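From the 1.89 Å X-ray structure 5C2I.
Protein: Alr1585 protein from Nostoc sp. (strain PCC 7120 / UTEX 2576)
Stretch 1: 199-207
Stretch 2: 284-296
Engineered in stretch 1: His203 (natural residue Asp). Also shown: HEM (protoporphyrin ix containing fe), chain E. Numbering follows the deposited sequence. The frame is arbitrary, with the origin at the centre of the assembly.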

# COMPACT_ATOMS: atom_id res chain seq x y z
N PHE A 199 12.25 1.60 -20.14
CA PHE A 199 11.90 2.85 -20.82
C PHE A 199 10.46 3.25 -20.59
O PHE A 199 10.05 4.35 -20.97
CB PHE A 199 12.21 2.79 -22.34
CG PHE A 199 13.65 2.57 -22.69
CD1 PHE A 199 14.68 3.15 -21.96
CD2 PHE A 199 13.99 1.81 -23.80
CE1 PHE A 199 16.01 2.99 -22.34
CE2 PHE A 199 15.31 1.63 -24.19
CZ PHE A 199 16.34 2.23 -23.45
N GLY A 200 9.69 2.41 -19.89
CA GLY A 200 8.35 2.77 -19.43
C GLY A 200 7.22 2.22 -20.30
O GLY A 200 6.07 2.51 -20.03
N PHE A 201 7.54 1.40 -21.29
CA PHE A 201 6.53 0.84 -22.16
C PHE A 201 6.06 -0.53 -21.69
O PHE A 201 6.85 -1.39 -21.32
CB PHE A 201 7.07 0.72 -23.60
CG PHE A 201 7.39 2.05 -24.24
CD1 PHE A 201 8.55 2.73 -23.89
CD2 PHE A 201 6.52 2.63 -25.14
CE1 PHE A 201 8.86 3.95 -24.48
CE2 PHE A 201 6.80 3.88 -25.71
CZ PHE A 201 7.96 4.55 -25.38
N VAL A 202 4.77 -0.73 -21.74
CA VAL A 202 4.18 -2.05 -21.45
C VAL A 202 4.83 -3.08 -22.36
O VAL A 202 5.08 -2.81 -23.55
CB VAL A 202 2.67 -2.05 -21.64
CG1 VAL A 202 2.10 -3.43 -21.37
CG2 VAL A 202 2.08 -1.10 -20.62
N HIS A 203 5.12 -4.24 -21.80
CA HIS A 203 6.01 -5.20 -22.45
C HIS A 203 5.49 -6.59 -22.31
O HIS A 203 5.02 -6.97 -21.22
CB HIS A 203 7.40 -5.07 -21.83
CG HIS A 203 8.49 -5.65 -22.68
ND1 HIS A 203 9.47 -6.45 -22.17
CD2 HIS A 203 8.74 -5.55 -24.00
CE1 HIS A 203 10.31 -6.80 -23.14
NE2 HIS A 203 9.88 -6.29 -24.26
N GLY A 204 5.60 -7.37 -23.39
CA GLY A 204 5.11 -8.74 -23.43
C GLY A 204 3.73 -8.85 -24.02
O GLY A 204 3.09 -9.88 -23.86
N VAL A 205 3.26 -7.81 -24.71
CA VAL A 205 1.89 -7.78 -25.19
C VAL A 205 1.64 -8.84 -26.32
O VAL A 205 0.69 -9.63 -26.24
CB VAL A 205 1.51 -6.39 -25.73
CG1 VAL A 205 0.10 -6.40 -26.27
CG2 VAL A 205 1.69 -5.32 -24.67
N SER A 206 2.47 -8.81 -27.36
CA SER A 206 2.25 -9.65 -28.55
C SER A 206 3.15 -10.88 -28.55
O SER A 206 4.39 -10.78 -28.68
CB SER A 206 2.51 -8.84 -29.82
OG SER A 206 2.21 -9.63 -30.95
N GLN A 207 2.52 -12.04 -28.39
CA GLN A 207 3.25 -13.32 -28.30
C GLN A 207 2.63 -14.39 -29.20
O GLN A 207 1.41 -14.44 -29.36
CB GLN A 207 3.24 -13.84 -26.89
CG GLN A 207 3.90 -12.94 -25.88
CD GLN A 207 5.35 -13.28 -25.66
OE1 GLN A 207 6.09 -13.66 -26.60
NE2 GLN A 207 5.77 -13.19 -24.41
N ALA A 284 6.02 10.85 -29.66
CA ALA A 284 7.40 10.53 -30.05
C ALA A 284 7.80 9.11 -29.58
O ALA A 284 8.40 8.33 -30.32
CB ALA A 284 8.37 11.58 -29.53
N GLY A 285 7.53 8.82 -28.31
CA GLY A 285 7.73 7.47 -27.77
C GLY A 285 7.03 6.39 -28.58
O GLY A 285 7.66 5.38 -28.93
N ALA A 286 5.77 6.62 -28.94
CA ALA A 286 5.01 5.69 -29.73
C ALA A 286 5.57 5.49 -31.14
O ALA A 286 5.49 4.38 -31.70
CB ALA A 286 3.56 6.11 -29.81
N LEU A 287 6.17 6.51 -31.71
CA LEU A 287 6.83 6.38 -33.02
C LEU A 287 8.12 5.56 -32.96
O LEU A 287 8.54 4.94 -33.95
CB LEU A 287 7.12 7.77 -33.61
CG LEU A 287 5.91 8.64 -33.90
CD1 LEU A 287 6.31 10.01 -34.41
CD2 LEU A 287 4.95 7.97 -34.88
N ILE A 288 8.79 5.59 -31.83
CA ILE A 288 10.02 4.82 -31.65
C ILE A 288 9.63 3.34 -31.50
O ILE A 288 10.21 2.46 -32.14
CB ILE A 288 10.78 5.28 -30.37
CG1 ILE A 288 11.33 6.71 -30.51
CG2 ILE A 288 11.94 4.33 -30.04
CD1 ILE A 288 11.56 7.40 -29.18
N VAL A 289 8.67 3.07 -30.61
CA VAL A 289 8.36 1.71 -30.20
C VAL A 289 7.32 1.04 -31.08
O VAL A 289 7.42 -0.17 -31.33
CB VAL A 289 7.89 1.69 -28.74
CG1 VAL A 289 7.35 0.34 -28.35
CG2 VAL A 289 9.06 2.09 -27.83
N GLY A 290 6.33 1.81 -31.54
CA GLY A 290 5.19 1.29 -32.29
C GLY A 290 3.94 1.28 -31.41
O GLY A 290 2.83 1.08 -31.90
N ARG A 291 4.13 1.52 -30.12
CA ARG A 291 3.04 1.65 -29.16
C ARG A 291 3.35 2.78 -28.19
O ARG A 291 4.50 3.07 -27.89
CB ARG A 291 2.84 0.37 -28.32
CG ARG A 291 2.38 -0.86 -29.06
CD ARG A 291 2.44 -2.04 -28.11
NE ARG A 291 2.10 -3.28 -28.76
CZ ARG A 291 0.89 -3.83 -28.81
NH1 ARG A 291 -0.20 -3.23 -28.31
NH2 ARG A 291 0.75 -4.99 -29.43
N PHE A 292 2.30 3.42 -27.70
CA PHE A 292 2.42 4.30 -26.54
C PHE A 292 2.85 3.51 -25.34
O PHE A 292 2.80 2.28 -25.35
CB PHE A 292 1.09 5.00 -26.27
CG PHE A 292 0.79 6.07 -27.28
CD1 PHE A 292 0.14 5.77 -28.47
CD2 PHE A 292 1.18 7.38 -27.05
CE1 PHE A 292 -0.12 6.75 -29.42
CE2 PHE A 292 0.92 8.36 -28.00
CZ PHE A 292 0.27 8.04 -29.18
N ALA A 293 3.28 4.23 -24.31
CA ALA A 293 3.71 3.62 -23.05
C ALA A 293 2.68 2.63 -22.52
O ALA A 293 3.05 1.57 -22.04
CB ALA A 293 4.05 4.69 -22.02
N ASP A 294 1.39 2.97 -22.64
CA ASP A 294 0.34 2.09 -22.09
C ASP A 294 0.04 0.87 -22.95
O ASP A 294 -0.74 0.02 -22.55
CB ASP A 294 -0.98 2.87 -21.80
CG ASP A 294 -1.62 3.45 -23.06
OD1 ASP A 294 -1.85 2.69 -23.99
OD2 ASP A 294 -1.96 4.63 -23.09
N GLY A 295 0.64 0.81 -24.14
CA GLY A 295 0.37 -0.26 -25.07
C GLY A 295 -0.46 0.06 -26.30
O GLY A 295 -0.55 -0.76 -27.22
N THR A 296 -1.08 1.26 -26.35
CA THR A 296 -1.88 1.67 -27.46
C THR A 296 -1.06 1.61 -28.78
O THR A 296 -0.04 2.29 -28.89
CB THR A 296 -2.42 3.14 -27.27
OG1 THR A 296 -3.23 3.21 -26.08
CG2 THR A 296 -3.26 3.56 -28.46
CHA HEM E . 7.74 -5.98 -28.78
CHB HEM E . 10.66 -3.37 -25.97
CHC HEM E . 14.42 -6.05 -27.42
CHD HEM E . 11.51 -8.46 -30.40
C1A HEM E . 8.21 -5.02 -27.90
C2A HEM E . 7.41 -4.01 -27.29
C3A HEM E . 8.24 -3.28 -26.50
C4A HEM E . 9.52 -3.85 -26.61
CMA HEM E . 7.88 -2.11 -25.62
CAA HEM E . 5.91 -3.77 -27.47
CBA HEM E . 4.95 -4.52 -26.54
CGA HEM E . 5.13 -6.00 -26.76
O1A HEM E . 4.54 -6.62 -27.70
O2A HEM E . 5.88 -6.61 -26.00
C1B HEM E . 11.93 -3.93 -26.10
C2B HEM E . 13.09 -3.47 -25.38
C3B HEM E . 14.11 -4.23 -25.74
C4B HEM E . 13.59 -5.13 -26.77
CMB HEM E . 13.09 -2.37 -24.38
CAB HEM E . 15.52 -4.27 -25.28
CBB HEM E . 15.93 -3.83 -24.08
C1C HEM E . 13.97 -6.93 -28.42
C2C HEM E . 14.76 -7.74 -29.21
C3C HEM E . 13.92 -8.41 -30.07
C4C HEM E . 12.62 -8.00 -29.77
CMC HEM E . 16.24 -7.94 -29.12
CAC HEM E . 14.25 -9.35 -31.14
CBC HEM E . 15.33 -9.41 -31.87
C1D HEM E . 10.23 -8.02 -30.07
C2D HEM E . 9.05 -8.60 -30.71
C3D HEM E . 8.00 -7.89 -30.30
C4D HEM E . 8.57 -6.90 -29.36
CMD HEM E . 8.98 -9.77 -31.68
CAD HEM E . 6.57 -8.13 -30.66
CBD HEM E . 6.14 -7.45 -31.96
CGD HEM E . 4.71 -7.79 -32.26
O1D HEM E . 3.95 -6.84 -32.43
O2D HEM E . 4.29 -9.00 -32.34
NA HEM E . 9.51 -4.87 -27.53
NB HEM E . 12.30 -4.84 -26.94
NC HEM E . 12.67 -7.01 -28.83
ND HEM E . 9.91 -6.96 -29.33
FE HEM E . 11.08 -5.91 -28.20
O HOH W 1 4.05 -0.87 -25.32
O HOH W 2 10.99 -7.48 -26.47

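What holds the two backbones together? A single hydrogen bond crosses between them: Val202 N donates to Ala293 O over 2.9 Å, and it is nearly straight. The same carbonyl receives a CA-H...O contact, with Phe201 CA 3.6 Å from Ala293 O. The backbones are closest here, with Phe201 CA 4.1 Å from Ala293 CA. Ala293 can offer its carbonyl from within the type I turn running from Phe292 to Gly295, which is closed by its own bond from Gly295 N to Phe292 O, 2.9 Å.

Where does Phe201, which has the most surface covered, put its ring? Its CB leaves sideways, but the ring reaches the end of the helix. Val289 CG2 sits over one face, 3.6 Å from Phe201 CE2, in a CH-pi contact that sets a methyl against the ring's pi electrons. Arg291 O meets the ring edge, 3.3 Å from Phe201 CE2; this buried oxygen has no hydrogen-bond partner in the model. Gly285 leaves room for the ring, since a CB there would come within 3.1 Å of Phe201 CZ.

What does Ala293 contribute besides its carbonyl? Its small methyl packs against the other backbone, with Ala293 CB 3.6 Å from Gly200 O.

How does Arg291 reach the other stretch? Its extended side chain carries the guanidinium to Val205, whose CG1 lies over one face, 3.5 Å from Arg291 NH2. The contact is apolar on Val205's side and leaves the NH groups free to bond in the guanidinium plane: Arg291 NH1 donates to Gly295 O at 2.7 Å, tying the arginine to its own turn. Nearby, Val202 CG2 packs 3.6 Å from Asp294 O, while water 1 donates to Val202 O at 2.8 Å and, weakly, to Phe292 O at 3.4 Å, bridging the two stretches.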